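Local coordinates for uncharacterized protein DUF1185 (PDB 3BYQ), which is of unknown function but probably has a role in amino-acid metabolism and adopts a variant of the Bacillus chorismate mutase fold, at residues I77-A83 with V132-I137; E6-L12 with A33-R39. One frame throughout, in Å; residues are numbered along the deposited sequence.

Contact 1: I77-A83 with V132-I137; sequences IEVYSKA and VPVHYI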
ATOM      1  N   ILE B  77      -0.381 -20.209 -26.449  1.00 21.70           N
ATOM      2  CA  ILE B  77      -1.112 -20.148 -25.195  1.00 19.83           C
ATOM      3  C   ILE B  77      -1.145 -21.466 -24.437  1.00 20.40           C
ATOM      4  O   ILE B  77      -1.632 -22.480 -24.942  1.00 18.80           O
ATOM      5  CB  ILE B  77      -2.573 -19.671 -25.414  1.00 20.86           C
ATOM      6  CG1 ILE B  77      -2.648 -18.414 -26.310  1.00 23.75           C
ATOM      7  CG2 ILE B  77      -3.295 -19.499 -24.066  1.00 19.61           C
ATOM      8  CD1 ILE B  77      -1.851 -17.206 -25.879  1.00 24.98           C
ATOM      9  N   GLU B  78      -0.661 -21.423 -23.206  1.00 18.05           N
ATOM     10  CA  GLU B  78      -0.691 -22.581 -22.337  1.00 16.23           C
ATOM     11  C   GLU B  78      -1.350 -22.385 -20.997  1.00 17.37           C
ATOM     12  O   GLU B  78      -1.716 -23.346 -20.408  1.00 17.78           O
ATOM     13  CB  GLU B  78       0.699 -23.175 -22.142  1.00 16.95           C
ATOM     14  CG  GLU B  78       1.368 -23.601 -23.438  1.00 21.08           C
ATOM     15  CD  GLU B  78       2.671 -24.373 -23.227  1.00 27.24           C
ATOM     16  OE1 GLU B  78       2.964 -24.867 -22.114  1.00 19.19           O
ATOM     17  OE2 GLU B  78       3.406 -24.479 -24.210  1.00 26.68           O
ATOM     18  N   VAL B  79      -1.489 -21.149 -20.513  1.00 15.31           N
ATOM     19  CA  VAL B  79      -2.133 -20.895 -19.216  1.00 17.30           C
ATOM     20  C   VAL B  79      -3.110 -19.721 -19.327  1.00 18.35           C
ATOM     21  O   VAL B  79      -2.980 -18.888 -20.209  1.00 17.52           O
ATOM     22  CB  VAL B  79      -1.097 -20.612 -18.078  1.00 19.35           C
ATOM     23  CG1 VAL B  79      -0.156 -21.822 -17.858  1.00 18.65           C
ATOM     24  CG2 VAL B  79      -0.288 -19.331 -18.326  1.00 16.87           C
ATOM     25  N   TYR B  80      -4.096 -19.698 -18.439  1.00 20.02           N
ATOM     26  CA  TYR B  80      -5.030 -18.562 -18.403  1.00 17.86           C
ATOM     27  C   TYR B  80      -5.654 -18.369 -17.024  1.00 18.71           C
ATOM     28  O   TYR B  80      -5.467 -19.179 -16.116  1.00 18.05           O
ATOM     29  CB  TYR B  80      -6.112 -18.630 -19.541  1.00 20.69           C
ATOM     30  CG  TYR B  80      -6.985 -19.883 -19.675  1.00 17.32           C
ATOM     31  CD1 TYR B  80      -7.161 -20.818 -18.643  1.00 16.84           C
ATOM     32  CD2 TYR B  80      -7.711 -20.078 -20.836  1.00 16.69           C
ATOM     33  CE1 TYR B  80      -8.006 -21.968 -18.828  1.00 15.08           C
ATOM     34  CE2 TYR B  80      -8.580 -21.166 -20.996  1.00 17.46           C
ATOM     35  CZ  TYR B  80      -8.718 -22.103 -20.011  1.00 19.12           C
ATOM     36  OH  TYR B  80      -9.556 -23.184 -20.291  1.00 18.08           O
ATOM     37  N   SER B  81      -6.361 -17.252 -16.919  1.00 17.03           N
ATOM     38  CA  SER B  81      -7.097 -16.854 -15.756  1.00 18.29           C
ATOM     39  C   SER B  81      -8.013 -15.706 -16.102  1.00 16.73           C
ATOM     40  O   SER B  81      -7.976 -15.129 -17.186  1.00 16.42           O
ATOM     41  CB  SER B  81      -6.179 -16.431 -14.613  1.00 18.82           C
ATOM     42  OG  SER B  81      -6.906 -16.329 -13.382  1.00 20.80           O
ATOM     43  N   LYS B  82      -8.803 -15.342 -15.109  1.00 18.72           N
ATOM     44  CA  LYS B  82      -9.756 -14.236 -15.257  1.00 18.85           C
ATOM     45  C   LYS B  82      -9.908 -13.587 -13.918  1.00 19.93           C
ATOM     46  O   LYS B  82      -9.764 -14.238 -12.889  1.00 21.14           O
ATOM     47  CB  LYS B  82     -11.106 -14.737 -15.768  1.00 18.87           C
ATOM     48  CG  LYS B  82     -11.845 -15.706 -14.838  1.00 22.19           C
ATOM     49  CD  LYS B  82     -12.906 -16.562 -15.549  1.00 19.32           C
ATOM     50  CE  LYS B  82     -13.429 -17.626 -14.614  1.00 18.87           C
ATOM     51  NZ  LYS B  82     -14.336 -18.617 -15.218  1.00 22.06           N
ATOM     52  N   ALA B  83     -10.224 -12.305 -13.915  1.00 18.10           N
ATOM     53  CA  ALA B  83     -10.327 -11.621 -12.621  1.00 18.01           C
ATOM     54  C   ALA B  83     -11.187 -10.398 -12.696  1.00 18.49           C
ATOM     55  O   ALA B  83     -11.459  -9.858 -13.768  1.00 17.00           O
ATOM     56  CB  ALA B  83      -8.927 -11.258 -12.116  1.00 20.12           C
ATOM     57  N   VAL B 132      -3.201 -12.677  -9.654  1.00 18.48           N
ATOM     58  CA  VAL B 132      -4.152 -13.523 -10.403  1.00 18.78           C
ATOM     59  C   VAL B 132      -3.530 -14.867 -10.725  1.00 17.53           C
ATOM     60  O   VAL B 132      -2.502 -14.938 -11.396  1.00 18.03           O
ATOM     61  CB  VAL B 132      -4.622 -12.835 -11.725  1.00 20.75           C
ATOM     62  CG1 VAL B 132      -5.684 -13.737 -12.450  1.00 17.95           C
ATOM     63  CG2 VAL B 132      -5.193 -11.453 -11.405  1.00 21.37           C
ATOM     64  N   PRO B 133      -4.133 -15.941 -10.259  1.00 15.44           N
ATOM     65  CA  PRO B 133      -3.475 -17.219 -10.463  1.00 15.44           C
ATOM     66  C   PRO B 133      -3.848 -17.821 -11.786  1.00 16.68           C
ATOM     67  O   PRO B 133      -4.984 -17.685 -12.231  1.00 18.07           O
ATOM     68  CB  PRO B 133      -4.064 -18.073  -9.346  1.00 17.50           C
ATOM     69  CG  PRO B 133      -5.423 -17.529  -9.181  1.00 18.15           C
ATOM     70  CD  PRO B 133      -5.294 -16.069  -9.348  1.00 16.77           C
ATOM     71  N   VAL B 134      -2.885 -18.500 -12.404  1.00 16.69           N
ATOM     72  CA  VAL B 134      -3.118 -19.176 -13.667  1.00 15.96           C
ATOM     73  C   VAL B 134      -2.803 -20.652 -13.598  1.00 17.18           C
ATOM     74  O   VAL B 134      -2.064 -21.142 -12.720  1.00 16.38           O
ATOM     75  CB  VAL B 134      -2.272 -18.576 -14.854  1.00 15.89           C
ATOM     76  CG1 VAL B 134      -2.524 -17.098 -15.011  1.00 19.20           C
ATOM     77  CG2 VAL B 134      -0.740 -18.824 -14.687  1.00 21.80           C
ATOM     78  N   HIS B 135      -3.424 -21.395 -14.499  1.00 17.92           N
ATOM     79  CA  HIS B 135      -3.082 -22.797 -14.655  1.00 17.07           C
ATOM     80  C   HIS B 135      -3.206 -23.242 -16.104  1.00 17.11           C
ATOM     81  O   HIS B 135      -3.635 -22.462 -16.984  1.00 16.64           O
ATOM     82  CB  HIS B 135      -3.765 -23.707 -13.650  1.00 18.33           C
ATOM     83  CG  HIS B 135      -5.244 -23.827 -13.791  1.00 15.38           C
ATOM     84  ND1 HIS B 135      -6.089 -23.690 -12.710  1.00 20.24           N
ATOM     85  CD2 HIS B 135      -6.027 -24.183 -14.844  1.00 16.90           C
ATOM     86  CE1 HIS B 135      -7.333 -23.923 -13.101  1.00 21.30           C
ATOM     87  NE2 HIS B 135      -7.329 -24.217 -14.390  1.00 19.59           N
ATOM     88  N   TYR B 136      -2.751 -24.471 -16.339  1.00 17.84           N
ATOM     89  CA  TYR B 136      -2.713 -25.040 -17.714  1.00 16.62           C
ATOM     90  C   TYR B 136      -4.094 -25.180 -18.306  1.00 16.66           C
ATOM     91  O   TYR B 136      -5.024 -25.746 -17.701  1.00 18.09           O
ATOM     92  CB  TYR B 136      -1.998 -26.383 -17.685  1.00 15.42           C
ATOM     93  CG  TYR B 136      -1.726 -27.057 -19.003  1.00 12.63           C
ATOM     94  CD1 TYR B 136      -1.069 -26.410 -20.019  1.00 20.25           C
ATOM     95  CD2 TYR B 136      -2.027 -28.387 -19.164  1.00 17.09           C
ATOM     96  CE1 TYR B 136      -0.779 -27.077 -21.203  1.00 19.33           C
ATOM     97  CE2 TYR B 136      -1.736 -29.064 -20.316  1.00 18.01           C
ATOM     98  CZ  TYR B 136      -1.101 -28.408 -21.338  1.00 21.60           C
ATOM     99  OH  TYR B 136      -0.808 -29.047 -22.525  1.00 23.16           O
ATOM    100  N   ILE B 137      -4.193 -24.769 -19.569  1.00 15.53           N
ATOM    101  CA  ILE B 137      -5.512 -24.684 -20.235  1.00 16.28           C
ATOM    102  C   ILE B 137      -6.132 -26.038 -20.565  1.00 16.37           C
ATOM    103  O   ILE B 137      -7.341 -26.116 -20.777  1.00 18.47           O
ATOM    104  CB  ILE B 137      -5.483 -23.793 -21.502  1.00 16.99           C
ATOM    105  CG1 ILE B 137      -4.711 -24.386 -22.656  1.00 20.24           C
ATOM    106  CG2 ILE B 137      -4.992 -22.324 -21.137  1.00 14.94           C
ATOM    107  CD1 ILE B 137      -4.914 -23.552 -23.934  1.00 17.16           C
TER
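When two antiparallel strands diverge, side chains can take over from the backbone ladder, as 77-83 and 132-137 illustrate, crossing at 142°. Tyr80 N donates to His135 O (3.2 Å), with a weak return bond from His135 N to Tyr80 O (3.4 Å). Both side chains adopt p rotamers on the same face of the sheet. Ile137, itself p at chi1, sets CG2 over one face of the Tyr80 ring, 3.4 Å from the ring centroid, in a CH-pi contact. Ile137 N bonds to Glu78 O (3.0 Å). Glu78 and Val79 form a classic beta bulge opposite Gly169 of strand 161-169, another neighbour of strand 79-86 in this mixed sheet. On the face opposite Tyr80, Val79 and Val134, both m, bring their CG2 atoms to 3.7 Å. Farther along, where the strands splay apart, Ser81 in the t rotamer directs OG to Pro133 O (2.6 Å). Tyr80 OH and His135 NE2 reach Ala115 O and Met116 O, tying the strand pair to the segment preceding strand 119-123.

Contact 2: E6-L12 with A33-R39; sequences EIRKRTL and ASCAVIR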
ATOM      1  N   GLU B   6     -19.830   0.471 -20.856  1.00 19.69           N
ATOM      2  CA  GLU B   6     -19.176   1.735 -21.225  1.00 17.34           C
ATOM      3  C   GLU B   6     -17.751   1.715 -20.699  1.00 18.33           C
ATOM      4  O   GLU B   6     -17.540   1.807 -19.513  1.00 16.94           O
ATOM      5  CB  GLU B   6     -19.931   2.911 -20.633  1.00 19.92           C
ATOM      6  CG  GLU B   6     -21.348   2.998 -21.134  1.00 22.44           C
ATOM      7  CD  GLU B   6     -22.162   4.057 -20.423  1.00 29.03           C
ATOM      8  OE1 GLU B   6     -21.625   4.796 -19.563  1.00 26.06           O
ATOM      9  OE2 GLU B   6     -23.359   4.137 -20.723  1.00 34.37           O
ATOM     10  N   ILE B   7     -16.789   1.633 -21.611  1.00 18.10           N
ATOM     11  CA  ILE B   7     -15.353   1.524 -21.245  1.00 16.29           C
ATOM     12  C   ILE B   7     -14.670   2.896 -21.098  1.00 14.82           C
ATOM     13  O   ILE B   7     -14.670   3.716 -22.027  1.00 17.36           O
ATOM     14  CB  ILE B   7     -14.583   0.694 -22.311  1.00 17.08           C
ATOM     15  CG1 ILE B   7     -15.232  -0.672 -22.537  1.00 21.40           C
ATOM     16  CG2 ILE B   7     -13.080   0.520 -21.922  1.00 19.21           C
ATOM     17  CD1 ILE B   7     -14.656  -1.427 -23.716  1.00 19.85           C
ATOM     18  N   ARG B   8     -14.055   3.118 -19.940  1.00 15.77           N
ATOM     19  CA  ARG B   8     -13.313   4.332 -19.675  1.00 16.88           C
ATOM     20  C   ARG B   8     -11.871   4.189 -20.161  1.00 14.72           C
ATOM     21  O   ARG B   8     -11.314   5.047 -20.821  1.00 16.30           O
ATOM     22  CB  ARG B   8     -13.337   4.665 -18.176  1.00 15.32           C
ATOM     23  CG  ARG B   8     -12.551   5.924 -17.897  1.00 15.57           C
ATOM     24  CD  ARG B   8     -12.774   6.517 -16.528  1.00 14.21           C
ATOM     25  NE  ARG B   8     -12.383   5.671 -15.417  1.00 17.01           N
ATOM     26  CZ  ARG B   8     -11.197   5.679 -14.827  1.00 18.89           C
ATOM     27  NH1 ARG B   8     -10.231   6.426 -15.283  1.00 18.01           N
ATOM     28  NH2 ARG B   8     -10.973   4.875 -13.798  1.00 17.97           N
ATOM     29  N   LYS B   9     -11.275   3.077 -19.759  1.00 15.55           N
ATOM     30  CA  LYS B   9      -9.883   2.780 -20.113  1.00 17.15           C
ATOM     31  C   LYS B   9      -9.601   1.319 -20.090  1.00 16.99           C
ATOM     32  O   LYS B   9     -10.359   0.535 -19.537  1.00 16.60           O
ATOM     33  CB  LYS B   9      -8.908   3.543 -19.201  1.00 22.17           C
ATOM     34  CG  LYS B   9      -8.938   3.132 -17.790  1.00 23.30           C
ATOM     35  CD  LYS B   9      -8.150   4.107 -16.916  1.00 29.26           C
ATOM     36  CE  LYS B   9      -6.675   4.087 -17.154  1.00 26.66           C
ATOM     37  NZ  LYS B   9      -6.029   5.204 -16.320  1.00 26.86           N
ATOM     38  N   ARG B  10      -8.495   0.976 -20.723  1.00 18.29           N
ATOM     39  CA  ARG B  10      -8.040  -0.403 -20.844  1.00 16.66           C
ATOM     40  C   ARG B  10      -6.540  -0.443 -20.639  1.00 17.67           C
ATOM     41  O   ARG B  10      -5.844   0.547 -20.858  1.00 17.86           O
ATOM     42  CB  ARG B  10      -8.353  -0.919 -22.250  1.00 18.65           C
ATOM     43  CG  ARG B  10      -9.814  -1.199 -22.538  1.00 21.20           C
ATOM     44  CD  ARG B  10     -10.040  -1.482 -23.990  1.00 20.43           C
ATOM     45  NE  ARG B  10      -9.434  -2.745 -24.412  1.00 19.12           N
ATOM     46  CZ  ARG B  10      -9.415  -3.212 -25.647  1.00 20.97           C
ATOM     47  NH1 ARG B  10     -10.061  -2.587 -26.606  1.00 26.15           N
ATOM     48  NH2 ARG B  10      -8.781  -4.351 -25.902  1.00 22.70           N
ATOM     49  N   THR B  11      -6.057  -1.562 -20.135  1.00 17.49           N
ATOM     50  CA  THR B  11      -4.624  -1.785 -20.065  1.00 18.72           C
ATOM     51  C   THR B  11      -4.298  -3.162 -20.588  1.00 18.90           C
ATOM     52  O   THR B  11      -5.086  -4.111 -20.462  1.00 20.36           O
ATOM     53  CB  THR B  11      -4.009  -1.595 -18.662  1.00 22.29           C
ATOM     54  OG1 THR B  11      -4.507  -2.618 -17.781  1.00 27.23           O
ATOM     55  CG2 THR B  11      -4.323  -0.189 -18.135  1.00 21.38           C
ATOM     56  N   LEU B  12      -3.169  -3.226 -21.262  1.00 18.38           N
ATOM     57  CA  LEU B  12      -2.608  -4.487 -21.718  1.00 18.86           C
ATOM     58  C   LEU B  12      -1.240  -4.564 -21.074  1.00 21.11           C
ATOM     59  O   LEU B  12      -0.495  -3.618 -21.175  1.00 21.06           O
ATOM     60  CB  LEU B  12      -2.470  -4.480 -23.229  1.00 18.87           C
ATOM     61  CG  LEU B  12      -1.807  -5.699 -23.884  1.00 23.18           C
ATOM     62  CD1 LEU B  12      -2.657  -6.914 -23.647  1.00 20.34           C
ATOM     63  CD2 LEU B  12      -1.641  -5.459 -25.372  1.00 25.76           C
ATOM     64  N   ALA B  33      -1.941  -9.663 -19.423  1.00 19.53           N
ATOM     65  CA  ALA B  33      -3.281  -9.382 -18.874  1.00 17.14           C
ATOM     66  C   ALA B  33      -3.874  -8.247 -19.686  1.00 19.39           C
ATOM     67  O   ALA B  33      -3.177  -7.319 -20.043  1.00 19.28           O
ATOM     68  CB  ALA B  33      -3.201  -8.994 -17.404  1.00 18.47           C
ATOM     69  N   SER B  34      -5.155  -8.398 -20.006  1.00 17.53           N
ATOM     70  CA  SER B  34      -5.927  -7.378 -20.699  1.00 19.17           C
ATOM     71  C   SER B  34      -7.059  -7.021 -19.758  1.00 21.34           C
ATOM     72  O   SER B  34      -7.838  -7.883 -19.386  1.00 18.38           O
ATOM     73  CB  SER B  34      -6.487  -7.896 -22.029  1.00 21.65           C
ATOM     74  OG  SER B  34      -7.179  -6.872 -22.768  1.00 19.13           O
ATOM     75  N   CYS B  35      -7.122  -5.738 -19.405  1.00 20.23           N
ATOM     76  CA  CYS B  35      -8.114  -5.198 -18.471  1.00 18.62           C
ATOM     77  C   CYS B  35      -8.920  -4.074 -19.105  1.00 17.54           C
ATOM     78  O   CYS B  35      -8.406  -3.275 -19.931  1.00 19.25           O
ATOM     79  CB  CYS B  35      -7.411  -4.586 -17.267  1.00 20.25           C
ATOM     80  SG  CYS B  35      -6.236  -5.721 -16.392  1.00 29.19           S
ATOM     81  N   ALA B  36     -10.176  -4.006 -18.683  1.00 18.15           N
ATOM     82  CA  ALA B  36     -11.088  -2.930 -19.059  1.00 14.55           C
ATOM     83  C   ALA B  36     -11.808  -2.422 -17.808  1.00 14.33           C
ATOM     84  O   ALA B  36     -12.319  -3.226 -16.997  1.00 17.13           O
ATOM     85  CB  ALA B  36     -12.127  -3.395 -20.085  1.00 14.69           C
ATOM     86  N   VAL B  37     -11.870  -1.090 -17.727  1.00 14.69           N
ATOM     87  CA  VAL B  37     -12.552  -0.368 -16.660  1.00 15.66           C
ATOM     88  C   VAL B  37     -13.841   0.147 -17.244  1.00 15.21           C
ATOM     89  O   VAL B  37     -13.831   0.883 -18.214  1.00 17.23           O
ATOM     90  CB  VAL B  37     -11.722   0.795 -16.121  1.00 17.15           C
ATOM     91  CG1 VAL B  37     -12.492   1.538 -15.052  1.00 16.98           C
ATOM     92  CG2 VAL B  37     -10.375   0.295 -15.572  1.00 15.52           C
ATOM     93  N   ILE B  38     -14.947  -0.318 -16.671  1.00 15.59           N
ATOM     94  CA  ILE B  38     -16.283   0.050 -17.127  1.00 14.72           C
ATOM     95  C   ILE B  38     -17.134   0.641 -16.017  1.00 15.44           C
ATOM     96  O   ILE B  38     -16.856   0.473 -14.867  1.00 15.63           O
ATOM     97  CB  ILE B  38     -17.026  -1.114 -17.803  1.00 15.79           C
ATOM     98  CG1 ILE B  38     -17.584  -2.141 -16.796  1.00 16.23           C
ATOM     99  CG2 ILE B  38     -16.122  -1.803 -18.856  1.00 14.81           C
ATOM    100  CD1 ILE B  38     -18.621  -3.153 -17.410  1.00 15.15           C
ATOM    101  N   ARG B  39     -18.133   1.420 -16.407  1.00 16.86           N
ATOM    102  CA  ARG B  39     -19.075   1.963 -15.440  1.00 16.53           C
ATOM    103  C   ARG B  39     -19.888   0.811 -14.889  1.00 17.68           C
ATOM    104  O   ARG B  39     -20.250  -0.119 -15.616  1.00 18.54           O
ATOM    105  CB  ARG B  39     -20.006   2.976 -16.113  1.00 16.97           C
ATOM    106  CG  ARG B  39     -20.957   3.647 -15.147  1.00 21.66           C
ATOM    107  CD  ARG B  39     -21.729   4.768 -15.823  1.00 22.46           C
ATOM    108  NE  ARG B  39     -22.593   4.261 -16.871  1.00 19.48           N
ATOM    109  CZ  ARG B  39     -23.798   3.719 -16.676  1.00 20.81           C
ATOM    110  NH1 ARG B  39     -24.265   3.559 -15.454  1.00 24.29           N
ATOM    111  NH2 ARG B  39     -24.505   3.298 -17.729  1.00 27.12           N
TER
HETATM  112  O   HOH W   1     -20.640  -0.022 -18.253  1.00 19.91           O
HETATM  113  O   HOH W   2      -7.775  -4.295 -22.433  1.00 18.61           O
HETATM  114  O   HOH W   3      -3.667  -5.213 -17.852  1.00 33.65           O
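A beta hairpin can absorb an extra residue without losing its ladder, and reading from Ala33 to Arg39 reveals how. Ala33 O accepts a weak bond from water 3 (3.1 Å), which also lies 2.7 Å from Thr11 OG1. Ser34 faces Leu12 in a non-hydrogen-bonded pair; its OG is 2.7 Å from water 2, and that water takes a bond from Arg10 NE (3.0 Å). The polar ends of Ser34 and Arg10 both meet Glu67 of helix 51-72, which covers this face. Cys35 and Thr11 follow as a hydrogen-bonded pair, Thr11 N to Cys35 O at 2.9 Å and Cys35 N to Thr11 O at 2.8 Å. Ala36 packs its CB on Arg10 CG (4.0 Å). At Val37 the register shifts: its O accepts from Arg8 N (2.8 Å) while its N donates to Lys9 O (2.9 Å), so two residues oppose one. With Arg8 at phi/psi -87/-49, this is a classic beta bulge in the first strand of the hairpin, on the edge where Lys9 to Leu12 also pair antiparallel with a strand of a third subunit. Ile38 then sets CG2 4.0 Å from Ile7 CG1. Finally, Arg39 N bonds to Glu6 O (3.2 Å), its NE forms a salt bridge with Glu6 OE1 (2.9 Å), and water 1 links Glu6 N (2.8 Å) to Arg39 O (2.7 Å).

How the contacts relate
Contact 2 is complete by residue 39, well before contact 1 begins at residue 77, yet both build one mixed sheet, a case of sequence-distant strands meeting through a shared neighbour. Strand 161-169 lies between them, pairing antiparallel with strand 29-39 of contact 2 and with strand 79-86 of contact 1. The contact centres are 19 Å apart and the nearest atoms about 7 Å, without touching. Helix 51-72 falls between the two in sequence. Contact 1 lies near the centre of the folded subunit, where the sheet branches, since strand 79-86 also pairs with strand 119-123; contact 2 brings in strand 7-17, through which the sheet runs on into a third subunit. The late strand 161-169 thus connects this hairpin to the more central strands.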